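Local atomic coordinates of uncharacterized protein (Aeromonas hydrophila J-1, PDB entry 6R1J), a protein that forms the AhlC component of the tripartite alpha-pore-forming toxin AHL, which probably perforates target-cell membranes, here in a soluble state. Residues Thr102-Ala105 / Ser106-Asn110; Gly133-Ser136 / Asn137-Ala141; Thr172-Gln175 / Thr176-Val180. The protein carries 3 engineered substitutions. All blocks are in the same frame, centred on the assembly; numbering follows the deposited sequence.

Interaction 1: residues Thr102-Ala105 / Ser106-Asn110; sequences TLTA and SQSAN
Ser106 hangs twice on the carbonyl of Thr102, one turn back along helix 78-157. The hydroxyl OG of Ser106 donates to Thr102 O at 3.0 Å, and the backbone N of Ser106 donates to the same oxygen at 3.1 Å. The two donors approach from opposite faces of the carbonyl plane, each tilted from it by just under 30°. The side-chain bond is possible because OG stands opposite the carbonyl carbon and next to the backbone N (chi1 -64°), folded back over the preceding turn. Serine suits this buried place: it is small, and its one polar atom is satisfied by its own helix.

The regular i to i+4 ladder continues with Gln107 N to Leu103 O at 2.9 Å, Ser108 N to Thr104 O at 3.0 Å and Ala109 N to Ala105 O at 3.1 Å.

Contact between larger side chains is confined to Leu103 and Gln107, whose chains run obliquely past each other. CG of Leu103 lies 3.8 Å from OE1 of Gln107, while CD1 of Leu103 is 3.9 Å from NE2 of Gln107. The branch of the leucine therefore lies over one face of the terminal amide of Gln107, whose extended chain carries it back to the previous turn.

Small residues let the neighbouring helices come close. Helix 28-70 lies against Thr102, Ala105, Ser106 and Ala109 through Val48, Leu44 and Val40, and Asn36 bonds to the carbonyl of Ala109. Helix 163-236 meets Ser106 and Asn110 through Phe211 and Ile215, with Ser208 bonded to Asn110 OD1.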
ATOM      1  N   THR A 102      -0.869  33.832  -0.159  1.00 36.58           N
ATOM      2  CA  THR A 102      -1.187  32.620   0.598  1.00 36.23           C
ATOM      3  C   THR A 102      -0.977  31.411  -0.312  1.00 31.27           C
ATOM      4  O   THR A 102      -0.434  30.409   0.178  1.00 35.94           O
ATOM      5  CB  THR A 102      -2.616  32.644   1.151  1.00 40.29           C
ATOM      6  OG1 THR A 102      -2.753  33.837   1.924  1.00 41.69           O
ATOM      7  CG2 THR A 102      -2.911  31.429   2.000  1.00 45.54           C
ATOM      8  N   LEU A 103      -1.387  31.501  -1.576  1.00 32.36           N
ATOM      9  CA  LEU A 103      -1.248  30.352  -2.485  1.00 32.75           C
ATOM     10  C   LEU A 103       0.252  30.108  -2.709  1.00 34.68           C
ATOM     11  O   LEU A 103       0.681  28.954  -2.682  1.00 36.79           O
ATOM     12  CB  LEU A 103      -1.959  30.660  -3.793  1.00 32.37           C
ATOM     13  CG  LEU A 103      -1.902  29.561  -4.847  1.00 32.32           C
ATOM     14  CD1 LEU A 103      -2.503  28.268  -4.342  1.00 36.14           C
ATOM     15  CD2 LEU A 103      -2.576  29.998  -6.131  1.00 40.00           C
ATOM     16  N   THR A 104       1.012  31.161  -2.981  1.00 37.02           N
ATOM     17  CA  THR A 104       2.477  31.049  -3.245  1.00 42.73           C
ATOM     18  C   THR A 104       3.161  30.382  -2.046  1.00 34.52           C
ATOM     19  O   THR A 104       3.855  29.401  -2.275  1.00 36.15           O
ATOM     20  CB  THR A 104       3.103  32.415  -3.573  1.00 39.49           C
ATOM     21  OG1 THR A 104       2.511  32.835  -4.792  1.00 39.75           O
ATOM     22  CG2 THR A 104       4.604  32.350  -3.754  1.00 42.77           C
ATOM     23  N   ALA A 105       2.982  30.888  -0.824  1.00 37.58           N
ATOM     24  CA  ALA A 105       3.606  30.292   0.384  1.00 37.71           C
ATOM     25  C   ALA A 105       3.212  28.809   0.484  1.00 39.96           C
ATOM     26  O   ALA A 105       4.084  27.945   0.765  1.00 33.32           O
ATOM     27  CB  ALA A 105       3.246  31.057   1.630  1.00 40.55           C
ATOM     28  N   SER A 106       1.942  28.476   0.219  1.00 34.70           N
ATOM     29  CA  SER A 106       1.466  27.075   0.306  1.00 31.99           C
ATOM     30  C   SER A 106       2.176  26.201  -0.734  1.00 32.28           C
ATOM     31  O   SER A 106       2.662  25.140  -0.360  1.00 33.67           O
ATOM     32  CB  SER A 106      -0.034  26.998   0.180  1.00 31.92           C
ATOM     33  OG  SER A 106      -0.640  27.669   1.281  1.00 32.74           O
ATOM     34  N   GLN A 107       2.157  26.597  -1.999  1.00 31.77           N
ATOM     35  CA  GLN A 107       2.803  25.809  -3.070  1.00 37.76           C
ATOM     36  C   GLN A 107       4.306  25.629  -2.767  1.00 41.21           C
ATOM     37  O   GLN A 107       4.799  24.519  -3.004  1.00 36.56           O
ATOM     38  CB  GLN A 107       2.575  26.460  -4.423  1.00 38.15           C
ATOM     39  CG  GLN A 107       1.164  26.227  -4.923  1.00 44.05           C
ATOM     40  CD  GLN A 107       0.856  27.130  -6.081  1.00 43.80           C
ATOM     41  OE1 GLN A 107       1.426  28.216  -6.197  1.00 44.30           O
ATOM     42  NE2 GLN A 107      -0.037  26.666  -6.950  1.00 49.19           N
ATOM     43  N   SER A 108       4.991  26.666  -2.289  1.00 39.87           N
ATOM     44  CA  SER A 108       6.441  26.579  -1.942  1.00 39.22           C
ATOM     45  C   SER A 108       6.649  25.461  -0.938  1.00 35.93           C
ATOM     46  O   SER A 108       7.469  24.611  -1.177  1.00 35.35           O
ATOM     47  CB  SER A 108       6.991  27.848  -1.382  1.00 39.34           C
ATOM     48  OG  SER A 108       6.862  28.850  -2.352  1.00 51.76           O
ATOM     49  N   ALA A 109       5.958  25.521   0.186  1.00 33.21           N
ATOM     50  CA  ALA A 109       6.154  24.560   1.278  1.00 34.79           C
ATOM     51  C   ALA A 109       5.800  23.146   0.781  1.00 38.35           C
ATOM     52  O   ALA A 109       6.528  22.174   1.135  1.00 32.05           O
ATOM     53  CB  ALA A 109       5.321  24.945   2.478  1.00 31.71           C
ATOM     54  N   ASN A 110       4.667  23.017   0.087  1.00 31.90           N
ATOM     55  CA  ASN A 110       4.171  21.682  -0.344  1.00 31.44           C
ATOM     56  C   ASN A 110       5.166  21.084  -1.352  1.00 30.68           C
ATOM     57  O   ASN A 110       5.443  19.887  -1.290  1.00 29.35           O
ATOM     58  CB  ASN A 110       2.768  21.757  -0.940  1.00 30.01           C
ATOM     59  CG  ASN A 110       2.117  20.397  -1.050  1.00 30.24           C
ATOM     60  OD1 ASN A 110       2.187  19.577  -0.130  1.00 32.75           O
ATOM     61  ND2 ASN A 110       1.474  20.167  -2.173  1.00 37.35           N
TER

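Interaction 2: residues Gly133-Ser136 / Asn137-Ala141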
ATOM      1  N   GLY A 133      21.484  -7.729  -0.627  1.00 45.28           N
ATOM      2  CA  GLY A 133      22.773  -8.431  -0.499  1.00 46.93           C
ATOM      3  C   GLY A 133      22.910  -9.109   0.851  1.00 45.49           C
ATOM      4  O   GLY A 133      23.526 -10.160   0.902  1.00 47.57           O
ATOM      5  N   LEU A 134      22.358  -8.535   1.921  1.00 49.10           N
ATOM      6  CA  LEU A 134      22.484  -9.097   3.292  1.00 47.42           C
ATOM      7  C   LEU A 134      21.804 -10.470   3.339  1.00 54.96           C
ATOM      8  O   LEU A 134      22.305 -11.362   4.065  1.00 47.89           O
ATOM      9  CB  LEU A 134      21.875  -8.145   4.326  1.00 52.02           C
ATOM     10  CG  LEU A 134      22.832  -7.108   4.915  1.00 59.30           C
ATOM     11  CD1 LEU A 134      23.700  -6.480   3.841  1.00 67.35           C
ATOM     12  CD2 LEU A 134      22.055  -6.053   5.684  1.00 58.26           C
ATOM     13  N   GLN A 135      20.715 -10.644   2.592  1.00 51.35           N
ATOM     14  CA  GLN A 135      19.958 -11.915   2.598  1.00 55.70           C
ATOM     15  C   GLN A 135      20.825 -12.984   1.936  1.00 60.98           C
ATOM     16  O   GLN A 135      20.889 -14.072   2.512  1.00 61.79           O
ATOM     17  CB  GLN A 135      18.545 -11.728   2.040  1.00 59.89           C
ATOM     18  CG  GLN A 135      17.504 -11.570   3.154  1.00 61.74           C
ATOM     19  CD  GLN A 135      17.351 -12.841   3.970  1.00 59.32           C
ATOM     20  OE1 GLN A 135      17.789 -13.914   3.568  1.00 69.17           O
ATOM     21  NE2 GLN A 135      16.724 -12.753   5.132  1.00 55.10           N
ATOM     22  N   SER A 136      21.525 -12.664   0.846  1.00 60.22           N
ATOM     23  CA  SER A 136      22.462 -13.610   0.181  1.00 67.14           C
ATOM     24  C   SER A 136      23.633 -13.954   1.110  1.00 70.07           C
ATOM     25  O   SER A 136      23.877 -15.161   1.309  1.00 69.14           O
ATOM     26  CB  SER A 136      22.934 -13.072  -1.118  1.00 66.55           C
ATOM     27  OG  SER A 136      21.818 -12.928  -1.972  1.00 72.45           O
ATOM     28  N   ASN A 137      24.335 -12.944   1.647  1.00 62.79           N
ATOM     29  CA  ASN A 137      25.446 -13.145   2.621  1.00 52.96           C
ATOM     30  C   ASN A 137      24.951 -14.078   3.731  1.00 51.92           C
ATOM     31  O   ASN A 137      25.691 -15.035   4.048  1.00 61.47           O
ATOM     32  CB  ASN A 137      25.968 -11.839   3.238  1.00 60.73           C
ATOM     33  CG  ASN A 137      26.555 -10.870   2.235  1.00 61.72           C
ATOM     34  OD1 ASN A 137      26.874 -11.250   1.114  1.00 70.73           O
ATOM     35  ND2 ASN A 137      26.710  -9.618   2.631  1.00 58.87           N
ATOM     36  N   LEU A 138      23.736 -13.851   4.265  1.00 54.49           N
ATOM     37  CA  LEU A 138      23.110 -14.684   5.337  1.00 58.81           C
ATOM     38  C   LEU A 138      22.921 -16.118   4.832  1.00 63.05           C
ATOM     39  O   LEU A 138      23.363 -17.054   5.560  1.00 59.84           O
ATOM     40  CB  LEU A 138      21.785 -14.080   5.823  1.00 57.80           C
ATOM     41  CG  LEU A 138      21.024 -14.905   6.863  1.00 60.03           C
ATOM     42  CD1 LEU A 138      21.917 -15.290   8.036  1.00 63.41           C
ATOM     43  CD2 LEU A 138      19.784 -14.176   7.365  1.00 59.77           C
ATOM     44  N   ASP A 139      22.320 -16.285   3.647  1.00 64.45           N
ATOM     45  CA  ASP A 139      22.100 -17.599   2.978  1.00 62.09           C
ATOM     46  C   ASP A 139      23.439 -18.357   2.913  1.00 60.55           C
ATOM     47  O   ASP A 139      23.491 -19.524   3.373  1.00 62.45           O
ATOM     48  CB  ASP A 139      21.500 -17.426   1.571  1.00 69.62           C
ATOM     49  CG  ASP A 139      20.059 -16.895   1.502  1.00 82.19           C
ATOM     50  OD1 ASP A 139      19.378 -16.832   2.563  1.00 75.00           O
ATOM     51  OD2 ASP A 139      19.606 -16.553   0.366  1.00 77.93           O
ATOM     52  N   GLY A 140      24.491 -17.715   2.386  1.00 57.14           N
ATOM     53  CA  GLY A 140      25.845 -18.287   2.222  1.00 47.56           C
ATOM     54  C   GLY A 140      26.552 -18.604   3.542  1.00 57.12           C
ATOM     55  O   GLY A 140      27.350 -19.565   3.545  1.00 56.73           O
ATOM     56  N   ALA A 141      26.324 -17.852   4.631  1.00 51.85           N
ATOM     57  CA  ALA A 141      26.974 -18.110   5.942  1.00 55.55           C
ATOM     58  C   ALA A 141      26.259 -19.288   6.609  1.00 57.94           C
ATOM     59  O   ALA A 141      26.882 -19.959   7.470  1.00 55.24           O
ATOM     60  CB  ALA A 141      26.993 -16.886   6.831  1.00 48.37           C
TER
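The amide of Asn137 lays one face over the carbonyl oxygen of Gly133, with CG of Asn137 3.4 Å from Gly133 O and its OD1 and ND2 little farther off. Asp139 repeats the pose: its carboxylate lies flat over the carbonyl oxygen of Gln135, with CG of Asp139 3.1 Å from Gln135 O. Both are i to i+4 contacts on one continuous alpha helix, part of the long helix 78-157, which pairs with helix 163-236 as a long helical hairpin. In each case CG stands opposite its own carbonyl carbon (chi1 -62° in Asn137), which folds the short planar group back onto the turn before.

The amide of Gln135 has different surroundings. At its oxygen end OE1 points almost straight at OD1 of Asp139, 3.5 Å away, but both atoms are acceptors and make no hydrogen bond; amide and carboxylate planes stand 58° apart. Over one face of the same amide, near its nitrogen, comes a methyl of Leu138, CD2 being 4.0 Å from NE2 of Gln135. These two side chains run alongside each other in the same direction.

Residue types follow the helix faces. Leu134 and Gln135 touch Val187 of helix 163-236, and the small, buried Ala141 faces that same helix. Ser136 and Asn137 are exposed, as their polar groups allow. The backbone ladder binds Asn137 N to Gly133 O, Leu138 N to Leu134 O and Asp139 N to Gln135 O. Its last rung joins Gly140 N to Ser136 O at 2.8 Å, with an N-H...O angle of 170°.

Interaction 3: residues Thr172-Gln175 / Thr176-Val180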
ATOM      1  N   THR A 172      36.660 -22.169  14.064  1.00 52.74           N
ATOM      2  CA  THR A 172      35.999 -21.777  12.788  1.00 53.81           C
ATOM      3  C   THR A 172      34.472 -21.703  12.992  1.00 50.76           C
ATOM      4  O   THR A 172      33.850 -20.788  12.441  1.00 58.42           O
ATOM      5  CB  THR A 172      36.313 -22.764  11.654  1.00 57.62           C
ATOM      6  OG1 THR A 172      37.709 -23.091  11.667  1.00 63.04           O
ATOM      7  CG2 THR A 172      35.929 -22.219  10.296  1.00 61.64           C
ATOM      8  N   LEU A 173      33.908 -22.656  13.730  1.00 45.93           N
ATOM      9  CA  LEU A 173      32.450 -22.805  13.963  1.00 61.43           C
ATOM     10  C   LEU A 173      31.960 -21.559  14.720  1.00 55.35           C
ATOM     11  O   LEU A 173      31.015 -20.935  14.250  1.00 49.18           O
ATOM     12  CB  LEU A 173      32.205 -24.114  14.729  1.00 63.12           C
ATOM     13  CG  LEU A 173      30.767 -24.631  14.746  1.00 75.77           C
ATOM     14  CD1 LEU A 173      30.354 -25.111  13.363  1.00 74.92           C
ATOM     15  CD2 LEU A 173      30.605 -25.758  15.761  1.00 76.45           C
ATOM     16  N   THR A 174      32.625 -21.172  15.817  1.00 58.46           N
ATOM     17  CA  THR A 174      32.308 -19.938  16.592  1.00 58.02           C
ATOM     18  C   THR A 174      32.301 -18.729  15.648  1.00 61.31           C
ATOM     19  O   THR A 174      31.298 -17.997  15.657  1.00 67.58           O
ATOM     20  CB  THR A 174      33.296 -19.703  17.743  1.00 61.39           C
ATOM     21  OG1 THR A 174      33.149 -20.830  18.600  1.00 57.96           O
ATOM     22  CG2 THR A 174      33.050 -18.421  18.518  1.00 59.45           C
ATOM     23  N   GLN A 175      33.356 -18.539  14.850  1.00 55.63           N
ATOM     24  CA  GLN A 175      33.495 -17.380  13.916  1.00 58.26           C
ATOM     25  C   GLN A 175      32.316 -17.356  12.927  1.00 59.62           C
ATOM     26  O   GLN A 175      31.728 -16.278  12.717  1.00 46.20           O
ATOM     27  CB  GLN A 175      34.831 -17.429  13.158  1.00 66.62           C
ATOM     28  CG  GLN A 175      36.070 -17.420  14.060  1.00 74.19           C
ATOM     29  CD  GLN A 175      36.199 -16.155  14.877  1.00 80.93           C
ATOM     30  OE1 GLN A 175      35.979 -15.043  14.383  1.00 65.47           O
ATOM     31  NE2 GLN A 175      36.579 -16.313  16.138  1.00 82.45           N
ATOM     32  N   THR A 176      31.988 -18.496  12.316  1.00 58.29           N
ATOM     33  CA  THR A 176      30.912 -18.617  11.287  1.00 57.49           C
ATOM     34  C   THR A 176      29.546 -18.384  11.950  1.00 50.53           C
ATOM     35  O   THR A 176      28.691 -17.753  11.322  1.00 49.36           O
ATOM     36  CB  THR A 176      30.984 -19.972  10.569  1.00 58.41           C
ATOM     37  OG1 THR A 176      32.316 -20.118  10.073  1.00 48.54           O
ATOM     38  CG2 THR A 176      29.995 -20.110   9.427  1.00 53.74           C
ATOM     39  N   GLN A 177      29.365 -18.865  13.178  1.00 52.22           N
ATOM     40  CA  GLN A 177      28.123 -18.684  13.966  1.00 61.06           C
ATOM     41  C   GLN A 177      27.929 -17.170  14.192  1.00 68.62           C
ATOM     42  O   GLN A 177      26.837 -16.671  13.846  1.00 59.59           O
ATOM     43  CB  GLN A 177      28.189 -19.541  15.236  1.00 68.40           C
ATOM     44  CG  GLN A 177      27.075 -19.260  16.243  1.00 86.61           C
ATOM     45  CD  GLN A 177      25.666 -19.540  15.756  1.00 99.02           C
ATOM     46  OE1 GLN A 177      25.420 -19.825  14.581  1.00105.93           O
ATOM     47  NE2 GLN A 177      24.714 -19.456  16.675  1.00 99.72           N
ATOM     48  N   ASN A 178      28.960 -16.458  14.687  1.00 63.12           N
ATOM     49  CA  ASN A 178      28.944 -14.990  14.944  1.00 64.38           C
ATOM     50  C   ASN A 178      28.709 -14.227  13.634  1.00 60.76           C
ATOM     51  O   ASN A 178      28.127 -13.125  13.706  1.00 59.67           O
ATOM     52  CB  ASN A 178      30.238 -14.471  15.571  1.00 62.50           C
ATOM     53  CG  ASN A 178      30.545 -15.121  16.903  1.00 64.99           C
ATOM     54  OD1 ASN A 178      29.708 -15.822  17.476  1.00 70.93           O
ATOM     55  ND2 ASN A 178      31.755 -14.903  17.383  1.00 59.88           N
ATOM     56  N   LYS A 179      29.180 -14.758  12.499  1.00 55.54           N
ATOM     57  CA  LYS A 179      28.908 -14.160  11.173  1.00 55.29           C
ATOM     58  C   LYS A 179      27.403 -14.295  10.889  1.00 57.37           C
ATOM     59  O   LYS A 179      26.828 -13.309  10.429  1.00 53.19           O
ATOM     60  CB  LYS A 179      29.737 -14.796  10.057  1.00 57.80           C
ATOM     61  CG  LYS A 179      29.543 -14.168   8.686  1.00 60.42           C
ATOM     62  CD  LYS A 179      30.159 -14.966   7.555  1.00 68.35           C
ATOM     63  CE  LYS A 179      29.984 -14.304   6.207  1.00 71.17           C
ATOM     64  NZ  LYS A 179      30.553 -15.152   5.135  1.00 81.33           N
ATOM     65  N   VAL A 180      26.795 -15.449  11.161  1.00 52.12           N
ATOM     66  CA  VAL A 180      25.341 -15.699  10.909  1.00 55.16           C
ATOM     67  C   VAL A 180      24.484 -14.832  11.834  1.00 56.56           C
ATOM     68  O   VAL A 180      23.577 -14.149  11.316  1.00 53.71           O
ATOM     69  CB  VAL A 180      24.989 -17.189  11.040  1.00 51.56           C
ATOM     70  CG1 VAL A 180      23.490 -17.435  11.178  1.00 52.99           C
ATOM     71  CG2 VAL A 180      25.554 -17.967   9.861  1.00 54.22           C
TER
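Thr172 meets Thr176 through its carbonyl, which takes two hydrogen bonds from that one residue. OG1 of Thr176 donates to Thr172 O at 2.9 Å and the backbone N of Thr176 to the same oxygen at 3.0 Å. The hydroxyl comes from above the carbonyl plane, 37° out of it, whereas the backbone N lies only 19° from that plane. With chi1 of -53°, OG1 of Thr176 sits beside its backbone N and faces the previous turn. Threonine therefore serves a buried position well, hiding its hydroxyl within the helix. The side chains of Thr172 and Thr176 lie alongside each other, and both touch Leu148 of helix 78-157.

Leu173 contributes its carbonyl, which accepts from Gln177 N at 2.9 Å. Its side chain touches Asn149 of helix 78-157, while Gln177 packs against Val263 of a second subunit.

Thr174 binds Asn178 N through its carbonyl. The amide of Asn178 folds back flat over that same oxygen, CG of Asn178 being 3.2 Å from Thr174 O, and its ND2 lies 3.9 Å from the methyl CG2 of Thr174. The hydroxyl of Thr174 is engaged by Ala170 O, one turn earlier, and the methyl is the branch that meets Asn178.

Gln175 accepts from Lys179 N at 3.0 Å, a more bent bond than the others. Lys179 runs out fully extended toward Glu144 of helix 78-157, with which it forms a long, weak ion pair. Such hydroxyl-to-carbonyl bonds one turn back are characteristic of serine and threonine within alpha helices, and here they belong to one arm of the long helical hairpin made by helices 78-157 and 163-236.

Interactions 1 and 2 are cut from the same helix, 78-157, yet their centres lie about 47 Å apart, a measure of how elongated the molecule is. Interaction 3 belongs to the next helix, 163-236, which runs back alongside, so its centre is only about 14 Å from that of interaction 2. The two touch: Ala141 O lies 3.4 Å from CG2 of Val180, and CB of Ala141 is 3.8 Å from CD of Lys179. Interaction 1 touches neither and lies about 56 Å from interaction 3, centre to centre. It is nearer the middle of the chain, where the side chain of Leu103 is about 12 Å from a bound sodium ion; Thr224 and Asp264 bind sodium in this structure.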